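Long-range contacts in alkaline phosphatase (Thermus thermophilus, PDB 7KWD), which probably hydrolyses phosphate monoesters as a homodimeric alkaline phosphatase that uses zinc and magnesium ions: residues F49-Q58 with V68-A76; H279-L287 with L342-E350. One frame throughout, in Å; residues are numbered along the deposited sequence.

Interaction 1: F49-Q58 with V68-A76; sequences FSWEDYAIAQ and VLALERLLA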
ATOM      1  N   PHE A  49       7.465   0.963   6.854  1.00 22.07           N
ATOM      2  CA  PHE A  49       7.342  -0.202   5.990  1.00 21.76           C
ATOM      3  C   PHE A  49       5.982  -0.233   5.315  1.00 23.61           C
ATOM      4  O   PHE A  49       4.947  -0.328   5.976  1.00 23.79           O
ATOM      5  CB  PHE A  49       7.565  -1.458   6.832  1.00 22.87           C
ATOM      6  CG  PHE A  49       7.486  -2.765   6.093  1.00 22.29           C
ATOM      7  CD1 PHE A  49       8.459  -3.128   5.178  1.00 24.74           C
ATOM      8  CD2 PHE A  49       6.449  -3.682   6.380  1.00 22.63           C
ATOM      9  CE1 PHE A  49       8.419  -4.361   4.537  1.00 23.34           C
ATOM     10  CE2 PHE A  49       6.399  -4.905   5.737  1.00 25.24           C
ATOM     11  CZ  PHE A  49       7.392  -5.259   4.831  1.00 26.14           C
ATOM     12  N   SER A  50       5.996  -0.171   3.992  1.00 19.94           N
ATOM     13  CA  SER A  50       4.768  -0.156   3.205  1.00 21.40           C
ATOM     14  C   SER A  50       4.534  -1.507   2.561  1.00 22.01           C
ATOM     15  O   SER A  50       5.405  -2.386   2.576  1.00 23.17           O
ATOM     16  CB  SER A  50       4.856   0.927   2.125  1.00 22.29           C
ATOM     17  OG  SER A  50       5.681   0.491   1.090  1.00 22.40           O
ATOM     18  N   TRP A  51       3.338  -1.664   1.975  1.00 21.55           N
ATOM     19  CA  TRP A  51       3.025  -2.883   1.237  1.00 21.42           C
ATOM     20  C   TRP A  51       3.768  -2.932  -0.086  1.00 21.62           C
ATOM     21  O   TRP A  51       3.967  -4.026  -0.640  1.00 22.65           O
ATOM     22  CB  TRP A  51       1.503  -3.004   1.029  1.00 21.46           C
ATOM     23  CG  TRP A  51       0.772  -3.278   2.350  1.00 21.84           C
ATOM     24  CD1 TRP A  51      -0.135  -2.467   2.989  1.00 24.83           C
ATOM     25  CD2 TRP A  51       0.911  -4.447   3.174  1.00 17.32           C
ATOM     26  NE1 TRP A  51      -0.549  -3.063   4.167  1.00 23.43           N
ATOM     27  CE2 TRP A  51       0.077  -4.279   4.290  1.00 22.24           C
ATOM     28  CE3 TRP A  51       1.661  -5.628   3.062  1.00 24.94           C
ATOM     29  CZ2 TRP A  51      -0.030  -5.250   5.287  1.00 24.82           C
ATOM     30  CZ3 TRP A  51       1.543  -6.593   4.052  1.00 23.81           C
ATOM     31  CH2 TRP A  51       0.701  -6.392   5.147  1.00 26.85           C
ATOM     32  N   GLU A  52       4.222  -1.796  -0.607  1.00 22.33           N
ATOM     33  CA  GLU A  52       5.086  -1.878  -1.777  1.00 20.74           C
ATOM     34  C   GLU A  52       6.435  -2.463  -1.390  1.00 22.74           C
ATOM     35  O   GLU A  52       6.954  -3.323  -2.100  1.00 24.52           O
ATOM     36  CB  GLU A  52       5.265  -0.518  -2.445  1.00 22.38           C
ATOM     37  CG  GLU A  52       3.973   0.146  -2.900  1.00 24.89           C
ATOM     38  CD  GLU A  52       3.223  -0.608  -4.007  1.00 24.50           C
ATOM     39  OE1 GLU A  52       2.035  -0.298  -4.203  1.00 21.12           O
ATOM     40  OE2 GLU A  52       3.807  -1.504  -4.665  1.00 27.61           O
ATOM     41  N   ASP A  53       7.005  -2.036  -0.248  1.00 22.99           N
ATOM     42  CA  ASP A  53       8.252  -2.642   0.193  1.00 20.83           C
ATOM     43  C   ASP A  53       8.089  -4.142   0.345  1.00 25.11           C
ATOM     44  O   ASP A  53       9.007  -4.921   0.043  1.00 20.68           O
ATOM     45  CB  ASP A  53       8.742  -2.103   1.555  1.00 19.09           C
ATOM     46  CG  ASP A  53       8.823  -0.571   1.616  1.00 30.24           C
ATOM     47  OD1 ASP A  53       9.100   0.058   0.577  1.00 27.44           O
ATOM     48  OD2 ASP A  53       8.642  -0.005   2.722  1.00 21.35           O
ATOM     49  N   TYR A  54       6.965  -4.549   0.939  1.00 23.27           N
ATOM     50  CA  TYR A  54       6.748  -5.957   1.185  1.00 17.76           C
ATOM     51  C   TYR A  54       6.817  -6.738  -0.123  1.00 18.39           C
ATOM     52  O   TYR A  54       7.485  -7.767  -0.206  1.00 22.23           O
ATOM     53  CB  TYR A  54       5.404  -6.195   1.871  1.00 23.29           C
ATOM     54  CG  TYR A  54       5.150  -7.677   1.952  1.00 19.48           C
ATOM     55  CD1 TYR A  54       5.763  -8.458   2.936  1.00 23.52           C
ATOM     56  CD2 TYR A  54       4.365  -8.305   1.002  1.00 21.08           C
ATOM     57  CE1 TYR A  54       5.564  -9.847   2.987  1.00 21.52           C
ATOM     58  CE2 TYR A  54       4.155  -9.661   1.041  1.00 22.69           C
ATOM     59  CZ  TYR A  54       4.766 -10.438   2.011  1.00 20.97           C
ATOM     60  OH  TYR A  54       4.542 -11.774   1.998  1.00 22.32           O
ATOM     61  N   ALA A  55       6.111  -6.259  -1.143  1.00 20.57           N
ATOM     62  CA  ALA A  55       6.037  -6.971  -2.411  1.00 18.25           C
ATOM     63  C   ALA A  55       7.414  -7.132  -3.044  1.00 25.70           C
ATOM     64  O   ALA A  55       7.722  -8.188  -3.611  1.00 21.78           O
ATOM     65  CB  ALA A  55       5.108  -6.219  -3.364  1.00 22.91           C
ATOM     66  N   ILE A  56       8.246  -6.079  -2.971  1.00 21.11           N
ATOM     67  CA  ILE A  56       9.601  -6.145  -3.536  1.00 21.36           C
ATOM     68  C   ILE A  56      10.453  -7.177  -2.805  1.00 21.86           C
ATOM     69  O   ILE A  56      11.153  -7.966  -3.435  1.00 25.50           O
ATOM     70  CB  ILE A  56      10.273  -4.754  -3.511  1.00 20.40           C
ATOM     71  CG1 ILE A  56       9.632  -3.821  -4.538  1.00 24.22           C
ATOM     72  CG2 ILE A  56      11.762  -4.874  -3.825  1.00 24.10           C
ATOM     73  CD1 ILE A  56       9.892  -2.316  -4.236  1.00 24.07           C
ATOM     74  N   ALA A  57      10.453  -7.150  -1.469  1.00 26.62           N
ATOM     75  CA  ALA A  57      11.263  -8.111  -0.728  1.00 22.22           C
ATOM     76  C   ALA A  57      10.749  -9.541  -0.902  1.00 27.40           C
ATOM     77  O   ALA A  57      11.534 -10.499  -0.966  1.00 22.26           O
ATOM     78  CB  ALA A  57      11.270  -7.756   0.750  1.00 19.68           C
ATOM     79  N   GLN A  58       9.426  -9.707  -0.881  1.00 18.96           N
ATOM     80  CA  GLN A  58       8.819 -11.013  -1.133  1.00 26.47           C
ATOM     81  C   GLN A  58       9.297 -11.593  -2.462  1.00 21.09           C
ATOM     82  O   GLN A  58       9.685 -12.757  -2.539  1.00 20.37           O
ATOM     83  CB  GLN A  58       7.296 -10.878  -1.135  1.00 21.16           C
ATOM     84  CG  GLN A  58       6.536 -12.179  -1.372  1.00 27.59           C
ATOM     85  CD  GLN A  58       5.027 -11.950  -1.430  1.00 24.42           C
ATOM     86  OE1 GLN A  58       4.269 -12.509  -0.637  1.00 21.31           O
ATOM     87  NE2 GLN A  58       4.590 -11.123  -2.374  1.00 28.37           N
ATOM     88  N   VAL A  68      11.525 -18.417   0.460  1.00 22.15           N
ATOM     89  CA  VAL A  68      10.334 -17.692   0.885  1.00 22.83           C
ATOM     90  C   VAL A  68      10.691 -16.818   2.084  1.00 23.76           C
ATOM     91  O   VAL A  68      11.170 -17.317   3.094  1.00 16.72           O
ATOM     92  CB  VAL A  68       9.197 -18.648   1.236  1.00 26.02           C
ATOM     93  CG1 VAL A  68       7.970 -17.882   1.677  1.00 28.23           C
ATOM     94  CG2 VAL A  68       8.912 -19.531   0.034  1.00 22.53           C
ATOM     95  N   LEU A  69      10.447 -15.517   1.964  1.00 22.43           N
ATOM     96  CA  LEU A  69      10.633 -14.581   3.053  1.00 25.65           C
ATOM     97  C   LEU A  69       9.899 -15.028   4.309  1.00 25.99           C
ATOM     98  O   LEU A  69       8.734 -15.424   4.252  1.00 22.57           O
ATOM     99  CB  LEU A  69      10.102 -13.229   2.563  1.00 31.99           C
ATOM    100  CG  LEU A  69      10.488 -11.931   3.231  1.00 30.08           C
ATOM    101  CD1 LEU A  69      11.910 -11.587   2.929  1.00 28.66           C
ATOM    102  CD2 LEU A  69       9.556 -10.853   2.719  1.00 27.65           C
ATOM    103  N   ALA A  70      10.581 -14.960   5.455  1.00 23.80           N
ATOM    104  CA  ALA A  70       9.924 -15.363   6.688  1.00 23.57           C
ATOM    105  C   ALA A  70       8.655 -14.546   6.929  1.00 20.03           C
ATOM    106  O   ALA A  70       7.642 -15.077   7.389  1.00 25.19           O
ATOM    107  CB  ALA A  70      10.869 -15.245   7.875  1.00 24.78           C
ATOM    108  N   LEU A  71       8.682 -13.262   6.610  1.00 21.79           N
ATOM    109  CA  LEU A  71       7.494 -12.440   6.805  1.00 21.10           C
ATOM    110  C   LEU A  71       6.334 -12.952   5.945  1.00 24.79           C
ATOM    111  O   LEU A  71       5.186 -12.972   6.395  1.00 21.06           O
ATOM    112  CB  LEU A  71       7.814 -10.971   6.498  1.00 17.71           C
ATOM    113  CG  LEU A  71       6.686 -10.009   6.820  1.00 15.90           C
ATOM    114  CD1 LEU A  71       6.173 -10.189   8.244  1.00 17.72           C
ATOM    115  CD2 LEU A  71       7.079  -8.544   6.536  1.00 19.92           C
ATOM    116  N   GLU A  72       6.607 -13.408   4.720  1.00 22.31           N
ATOM    117  CA  GLU A  72       5.522 -13.987   3.929  1.00 23.36           C
ATOM    118  C   GLU A  72       4.915 -15.193   4.660  1.00 20.86           C
ATOM    119  O   GLU A  72       3.690 -15.340   4.740  1.00 21.88           O
ATOM    120  CB  GLU A  72       5.992 -14.409   2.529  1.00 24.25           C
ATOM    121  CG  GLU A  72       4.883 -15.107   1.724  1.00 21.61           C
ATOM    122  CD  GLU A  72       5.315 -15.659   0.360  1.00 28.20           C
ATOM    123  OE1 GLU A  72       6.365 -15.240  -0.153  1.00 26.55           O
ATOM    124  OE2 GLU A  72       4.605 -16.531  -0.184  1.00 27.70           O
ATOM    125  N   ARG A  73       5.766 -16.090   5.170  1.00 23.14           N
ATOM    126  CA  ARG A  73       5.252 -17.272   5.871  1.00 22.74           C
ATOM    127  C   ARG A  73       4.360 -16.874   7.039  1.00 30.33           C
ATOM    128  O   ARG A  73       3.337 -17.527   7.288  1.00 20.25           O
ATOM    129  CB  ARG A  73       6.404 -18.138   6.368  1.00 24.66           C
ATOM    130  CG  ARG A  73       7.392 -18.501   5.264  1.00 36.81           C
ATOM    131  CD  ARG A  73       8.582 -19.386   5.773  1.00 38.46           C
ATOM    132  NE  ARG A  73       9.789 -19.298   4.928  1.00 34.99           N
ATOM    133  CZ  ARG A  73      10.739 -20.238   4.893  1.00 43.20           C
ATOM    134  NH1 ARG A  73      10.628 -21.325   5.648  1.00 47.72           N
ATOM    135  NH2 ARG A  73      11.783 -20.112   4.091  1.00 43.86           N
ATOM    136  N   LEU A  74       4.743 -15.814   7.784  1.00 21.74           N
ATOM    137  CA  LEU A  74       3.925 -15.384   8.909  1.00 20.06           C
ATOM    138  C   LEU A  74       2.598 -14.793   8.420  1.00 20.60           C
ATOM    139  O   LEU A  74       1.527 -15.121   8.937  1.00 22.10           O
ATOM    140  CB  LEU A  74       4.666 -14.375   9.795  1.00 19.12           C
ATOM    141  CG  LEU A  74       5.972 -14.809  10.427  1.00 22.64           C
ATOM    142  CD1 LEU A  74       6.491 -13.871  11.468  1.00 25.38           C
ATOM    143  CD2 LEU A  74       5.832 -16.191  11.007  1.00 27.44           C
ATOM    144  N   LEU A  75       2.644 -13.902   7.440  1.00 18.82           N
ATOM    145  CA  LEU A  75       1.386 -13.318   6.982  1.00 16.53           C
ATOM    146  C   LEU A  75       0.460 -14.353   6.347  1.00 20.40           C
ATOM    147  O   LEU A  75      -0.750 -14.133   6.296  1.00 21.49           O
ATOM    148  CB  LEU A  75       1.659 -12.211   5.970  1.00 19.49           C
ATOM    149  CG  LEU A  75       2.442 -11.000   6.493  1.00 21.84           C
ATOM    150  CD1 LEU A  75       2.814 -10.142   5.301  1.00 18.89           C
ATOM    151  CD2 LEU A  75       1.627 -10.184   7.483  1.00 22.20           C
ATOM    152  N   ALA A  76       1.019 -15.474   5.878  1.00 18.51           N
ATOM    153  CA  ALA A  76       0.294 -16.568   5.253  1.00 25.03           C
ATOM    154  C   ALA A  76      -0.260 -17.551   6.263  1.00 27.90           C
ATOM    155  O   ALA A  76      -0.897 -18.521   5.859  1.00 25.58           O
ATOM    156  CB  ALA A  76       1.218 -17.306   4.271  1.00 26.01           C
TER
HETATM  157  O   HOH W   1       9.102 -14.515  -0.349  1.00 22.51           O
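Y54 and L75, with L71 and L69 beside them, form the apolar heart of a helix-helix packing in the alkaline phosphatase fold, where helix 70-75 turns steeply across helix 51-65 after a short connection, the segment axes running 115° apart. The Y54 ring is wedged among three leucines: CE1 lies 3.6 Å from L75 CD1, and L71 CD2 comes in at the ring edge, 3.8 Å from Y54 CD1. This same L71 methyl reaches F49 CZ (3.7 Å), while L75 CD1 also meets the rim of the W51 indole. L69 CD2 settles against A57, whose small CB lets the two helices close in. With CG anti to the backbone N (chi1 173°), Y54 extends across the interface, and its hydroxyl donates to Q58 OE1 at 2.7 Å from above the carbonyl plane. A valine in its place would probably open a gap among the leucines and leave the side-chain oxygen OE1 of Q58 without this donor.

On the polar side, the E72 carboxylate stands nearly perpendicular to the Q58 amide; OE2 is held by R62 and by A27 N of the second subunit. A water joins the two segments, donating to Q58 O and to E72 OE1 (2.8 Å) and accepting from L69 N.

Interaction 2: H279-L287 with L342-E350; sequences HLNDAGATL and LEPQRASFE. With ZN (zinc ion), chain F.
D282 and F349 make the central contact: the backbone N of F349 donates to D282 OD2 at 3.0 Å, nearly in line with the C-O bond and with an N-H...O angle of 157°. The carboxylate also lies over one face of the F349 ring, toward its rim, while L280 O meets the ring edge. Aspartate suits this place because its two oxygens serve both segments. D282 is the N-cap of helix 283-306, its OD1 accepting from A285 N at 3.1 Å and weakly from G284 N. A chi1 of -178° swings CG to the far side from the backbone N and carries the carboxylate across to F349. Beside the cap, A285 CB meets S348 CB. K373 forms a salt bridge with OD2 and probably steadies its negative charge.

A water donates to D282 OD1 and accepts from Q345 NE2. Q345 OE1, which also has K373 as a partner, sits 3.2 Å from G284 CA, where a side chain would collide with it. Farther along, L287 CD2 packs on L342 CD1 at 3.8 Å.

Behind the cap, N281 adopts positive phi and ends helix 273-280 in a Schellman motif. At that helix's last turn, H279 NE2 binds zinc at 2.2 Å, with D275 and H433 as further ligands. The whole is a helix-to-helix junction, Schellman motif followed by N-cap, beside the metal site of an alkaline phosphatase.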
ATOM      1  N   HIS A 279      12.764   7.255   2.647  1.00 23.00           N
ATOM      2  CA  HIS A 279      12.967   8.697   2.519  1.00 25.28           C
ATOM      3  C   HIS A 279      13.965   9.016   1.404  1.00 24.21           C
ATOM      4  O   HIS A 279      13.724   9.908   0.581  1.00 26.72           O
ATOM      5  CB  HIS A 279      13.467   9.278   3.841  1.00 23.57           C
ATOM      6  CG  HIS A 279      12.393   9.550   4.841  1.00 23.66           C
ATOM      7  ND1 HIS A 279      11.288  10.320   4.550  1.00 27.65           N
ATOM      8  CD2 HIS A 279      12.246   9.154   6.130  1.00 20.10           C
ATOM      9  CE1 HIS A 279      10.522  10.407   5.619  1.00 25.39           C
ATOM     10  NE2 HIS A 279      11.092   9.725   6.593  1.00 25.89           N
ATOM     11  N   LEU A 280      15.098   8.292   1.362  1.00 25.65           N
ATOM     12  CA  LEU A 280      16.052   8.503   0.274  1.00 27.87           C
ATOM     13  C   LEU A 280      15.490   8.125  -1.104  1.00 28.38           C
ATOM     14  O   LEU A 280      16.045   8.550  -2.119  1.00 28.92           O
ATOM     15  CB  LEU A 280      17.322   7.683   0.488  1.00 26.92           C
ATOM     16  CG  LEU A 280      17.945   7.722   1.872  1.00 27.65           C
ATOM     17  CD1 LEU A 280      19.182   6.896   1.917  1.00 30.94           C
ATOM     18  CD2 LEU A 280      18.243   9.135   2.253  1.00 30.09           C
ATOM     19  N   ASN A 281      14.423   7.335  -1.160  1.00 24.68           N
ATOM     20  CA  ASN A 281      13.915   6.748  -2.405  1.00 25.27           C
ATOM     21  C   ASN A 281      14.926   5.744  -2.948  1.00 23.87           C
ATOM     22  O   ASN A 281      15.159   5.696  -4.154  1.00 24.05           O
ATOM     23  CB  ASN A 281      13.613   7.790  -3.475  1.00 24.16           C
ATOM     24  CG  ASN A 281      12.304   8.526  -3.259  1.00 27.53           C
ATOM     25  OD1 ASN A 281      11.854   9.193  -4.173  1.00 26.63           O
ATOM     26  ND2 ASN A 281      11.717   8.437  -2.054  1.00 26.07           N
ATOM     27  N   ASP A 282      15.553   4.989  -2.057  1.00 23.02           N
ATOM     28  CA  ASP A 282      16.580   4.012  -2.393  1.00 27.37           C
ATOM     29  C   ASP A 282      16.022   2.603  -2.170  1.00 26.13           C
ATOM     30  O   ASP A 282      16.138   2.019  -1.087  1.00 24.11           O
ATOM     31  CB  ASP A 282      17.822   4.259  -1.561  1.00 26.16           C
ATOM     32  CG  ASP A 282      18.950   3.308  -1.902  1.00 31.50           C
ATOM     33  OD1 ASP A 282      18.703   2.297  -2.610  1.00 29.26           O
ATOM     34  OD2 ASP A 282      20.086   3.562  -1.445  1.00 30.44           O
ATOM     35  N   ALA A 283      15.457   2.033  -3.240  1.00 25.36           N
ATOM     36  CA  ALA A 283      14.821   0.725  -3.132  1.00 22.07           C
ATOM     37  C   ALA A 283      15.781  -0.366  -2.680  1.00 28.80           C
ATOM     38  O   ALA A 283      15.376  -1.316  -1.985  1.00 25.15           O
ATOM     39  CB  ALA A 283      14.187   0.363  -4.484  1.00 32.54           C
ATOM     40  N   GLY A 284      17.053  -0.264  -3.067  1.00 27.97           N
ATOM     41  CA  GLY A 284      18.003  -1.302  -2.686  1.00 27.06           C
ATOM     42  C   GLY A 284      18.347  -1.242  -1.209  1.00 28.66           C
ATOM     43  O   GLY A 284      18.538  -2.275  -0.560  1.00 26.25           O
ATOM     44  N   ALA A 285      18.446  -0.039  -0.656  1.00 27.11           N
ATOM     45  CA  ALA A 285      18.667   0.048   0.780  1.00 23.15           C
ATOM     46  C   ALA A 285      17.438  -0.437   1.566  1.00 18.99           C
ATOM     47  O   ALA A 285      17.576  -1.163   2.558  1.00 23.72           O
ATOM     48  CB  ALA A 285      19.035   1.476   1.175  1.00 25.28           C
ATOM     49  N   THR A 286      16.241  -0.081   1.109  1.00 23.62           N
ATOM     50  CA  THR A 286      15.023  -0.569   1.751  1.00 22.59           C
ATOM     51  C   THR A 286      14.987  -2.085   1.769  1.00 20.95           C
ATOM     52  O   THR A 286      14.692  -2.703   2.799  1.00 23.71           O
ATOM     53  CB  THR A 286      13.804  -0.031   1.020  1.00 25.77           C
ATOM     54  OG1 THR A 286      13.851   1.392   1.051  1.00 27.64           O
ATOM     55  CG2 THR A 286      12.539  -0.547   1.665  1.00 27.15           C
ATOM     56  N   LEU A 287      15.297  -2.695   0.636  1.00 24.49           N
ATOM     57  CA  LEU A 287      15.259  -4.137   0.528  1.00 21.98           C
ATOM     58  C   LEU A 287      16.167  -4.792   1.554  1.00 24.56           C
ATOM     59  O   LEU A 287      15.762  -5.741   2.226  1.00 24.12           O
ATOM     60  CB  LEU A 287      15.663  -4.563  -0.881  1.00 29.33           C
ATOM     61  CG  LEU A 287      16.057  -6.028  -1.044  1.00 26.40           C
ATOM     62  CD1 LEU A 287      14.827  -6.915  -0.922  1.00 28.44           C
ATOM     63  CD2 LEU A 287      16.703  -6.269  -2.421  1.00 31.03           C
ATOM     64  N   LEU A 342      18.161  -5.028  -8.592  1.00 27.96           N
ATOM     65  CA  LEU A 342      18.615  -4.685  -7.256  1.00 26.22           C
ATOM     66  C   LEU A 342      19.807  -5.509  -6.829  1.00 28.16           C
ATOM     67  O   LEU A 342      20.562  -5.071  -5.947  1.00 26.74           O
ATOM     68  CB  LEU A 342      17.483  -4.864  -6.237  1.00 29.65           C
ATOM     69  CG  LEU A 342      16.263  -3.974  -6.435  1.00 28.97           C
ATOM     70  CD1 LEU A 342      15.359  -3.961  -5.191  1.00 35.50           C
ATOM     71  CD2 LEU A 342      16.651  -2.538  -6.754  1.00 35.01           C
ATOM     72  N   GLU A 343      19.985  -6.705  -7.398  1.00 22.01           N
ATOM     73  CA  GLU A 343      21.043  -7.575  -6.901  1.00 32.35           C
ATOM     74  C   GLU A 343      22.435  -6.974  -7.105  1.00 29.38           C
ATOM     75  O   GLU A 343      23.311  -7.244  -6.263  1.00 31.61           O
ATOM     76  CB  GLU A 343      20.958  -8.960  -7.569  1.00 34.03           C
ATOM     77  CG  GLU A 343      21.956  -9.986  -6.971  1.00 31.82           C
ATOM     78  CD  GLU A 343      21.716 -11.443  -7.456  1.00 45.93           C
ATOM     79  OE1 GLU A 343      22.171 -12.397  -6.785  1.00 49.90           O
ATOM     80  OE2 GLU A 343      21.075 -11.632  -8.509  1.00 46.11           O
ATOM     81  N   PRO A 344      22.709  -6.193  -8.157  1.00 30.69           N
ATOM     82  CA  PRO A 344      24.042  -5.579  -8.295  1.00 37.18           C
ATOM     83  C   PRO A 344      24.337  -4.480  -7.304  1.00 38.16           C
ATOM     84  O   PRO A 344      25.517  -4.113  -7.180  1.00 31.67           O
ATOM     85  CB  PRO A 344      24.029  -5.009  -9.731  1.00 33.46           C
ATOM     86  CG  PRO A 344      23.019  -5.902 -10.466  1.00 43.44           C
ATOM     87  CD  PRO A 344      21.937  -6.109  -9.417  1.00 38.38           C
ATOM     88  N   GLN A 345      23.331  -3.922  -6.618  1.00 34.21           N
ATOM     89  CA  GLN A 345      23.587  -2.791  -5.727  1.00 29.83           C
ATOM     90  C   GLN A 345      24.488  -3.203  -4.571  1.00 27.18           C
ATOM     91  O   GLN A 345      24.418  -4.323  -4.067  1.00 28.59           O
ATOM     92  CB  GLN A 345      22.275  -2.209  -5.218  1.00 32.89           C
ATOM     93  CG  GLN A 345      21.471  -1.616  -6.341  1.00 27.33           C
ATOM     94  CD  GLN A 345      20.409  -0.693  -5.855  1.00 31.43           C
ATOM     95  OE1 GLN A 345      20.333  -0.409  -4.678  1.00 28.67           O
ATOM     96  NE2 GLN A 345      19.590  -0.195  -6.768  1.00 36.01           N
ATOM     97  N   ARG A 346      25.388  -2.290  -4.191  1.00 28.80           N
ATOM     98  CA  ARG A 346      26.402  -2.566  -3.187  1.00 29.49           C
ATOM     99  C   ARG A 346      26.510  -1.463  -2.133  1.00 29.03           C
ATOM    100  O   ARG A 346      27.306  -1.609  -1.193  1.00 27.84           O
ATOM    101  CB  ARG A 346      27.788  -2.771  -3.841  1.00 31.14           C
ATOM    102  CG  ARG A 346      27.928  -4.029  -4.706  1.00 33.40           C
ATOM    103  CD  ARG A 346      28.000  -5.294  -3.863  1.00 37.01           C
ATOM    104  NE  ARG A 346      28.054  -6.471  -4.713  1.00 38.86           N
ATOM    105  CZ  ARG A 346      26.992  -7.085  -5.220  1.00 42.74           C
ATOM    106  NH1 ARG A 346      25.762  -6.648  -4.955  1.00 34.75           N
ATOM    107  NH2 ARG A 346      27.158  -8.155  -5.978  1.00 44.98           N
ATOM    108  N   ALA A 347      25.750  -0.374  -2.254  1.00 29.71           N
ATOM    109  CA  ALA A 347      25.761   0.652  -1.215  1.00 34.62           C
ATOM    110  C   ALA A 347      24.499   1.506  -1.334  1.00 28.42           C
ATOM    111  O   ALA A 347      23.806   1.508  -2.358  1.00 26.63           O
ATOM    112  CB  ALA A 347      27.020   1.537  -1.310  1.00 34.23           C
ATOM    113  N   SER A 348      24.203   2.219  -0.253  1.00 27.63           N
ATOM    114  CA  SER A 348      23.079   3.137  -0.222  1.00 31.62           C
ATOM    115  C   SER A 348      23.462   4.508  -0.777  1.00 34.06           C
ATOM    116  O   SER A 348      24.632   4.859  -0.871  1.00 33.52           O
ATOM    117  CB  SER A 348      22.608   3.316   1.219  1.00 32.30           C
ATOM    118  OG  SER A 348      23.639   3.935   1.995  1.00 31.05           O
ATOM    119  N   PHE A 349      22.443   5.305  -1.105  1.00 31.88           N
ATOM    120  CA  PHE A 349      22.656   6.711  -1.440  1.00 35.91           C
ATOM    121  C   PHE A 349      23.406   7.446  -0.328  1.00 36.34           C
ATOM    122  O   PHE A 349      24.161   8.381  -0.601  1.00 35.65           O
ATOM    123  CB  PHE A 349      21.308   7.392  -1.686  1.00 34.51           C
ATOM    124  CG  PHE A 349      20.655   7.053  -3.014  1.00 35.93           C
ATOM    125  CD1 PHE A 349      21.398   6.601  -4.090  1.00 33.16           C
ATOM    126  CD2 PHE A 349      19.286   7.219  -3.185  1.00 32.16           C
ATOM    127  CE1 PHE A 349      20.787   6.327  -5.298  1.00 34.83           C
ATOM    128  CE2 PHE A 349      18.678   6.934  -4.381  1.00 31.69           C
ATOM    129  CZ  PHE A 349      19.433   6.497  -5.445  1.00 30.13           C
ATOM    130  N   GLU A 350      23.170   7.067   0.927  1.00 35.99           N
ATOM    131  CA  GLU A 350      23.799   7.734   2.065  1.00 27.49           C
ATOM    132  C   GLU A 350      25.292   7.509   2.058  1.00 36.85           C
ATOM    133  O   GLU A 350      26.077   8.422   2.346  1.00 36.44           O
ATOM    134  CB  GLU A 350      23.181   7.216   3.365  1.00 34.34           C
ATOM    135  CG  GLU A 350      23.935   7.573   4.641  1.00 37.94           C
ATOM    136  CD  GLU A 350      23.239   7.029   5.895  1.00 34.70           C
ATOM    137  OE1 GLU A 350      23.693   5.996   6.438  1.00 35.61           O
ATOM    138  OE2 GLU A 350      22.230   7.626   6.329  1.00 32.08           O
TER
HETATM  139 ZN    ZN F 604      10.374   8.953   8.550  1.00 30.30          ZN
HETATM  140  O   HOH W   2      17.985   1.972  -5.163  1.00 31.18           O

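From the N terminus, strand 40-46 leads past the metal ligand D47 into helix 51-65, and interaction 1 closes a short loop when helix 70-75 comes to lie against it. Interaction 2 opens only much later, at the end of helix 273-280, and closes a longer loop that takes in helix 283-306 and strand 310-325 before returning at 342-350. The two loops therefore follow in series, neither nested nor crossed. Their centres lie about 17 Å apart, yet they meet in space: helix 51-65 packs against helix 283-306 through D53 with T286 and A57 with L287, and I56 reaches L342. Together they tie this helix pair, at the subunit interface, to the helix junction beside the zinc bound by H279.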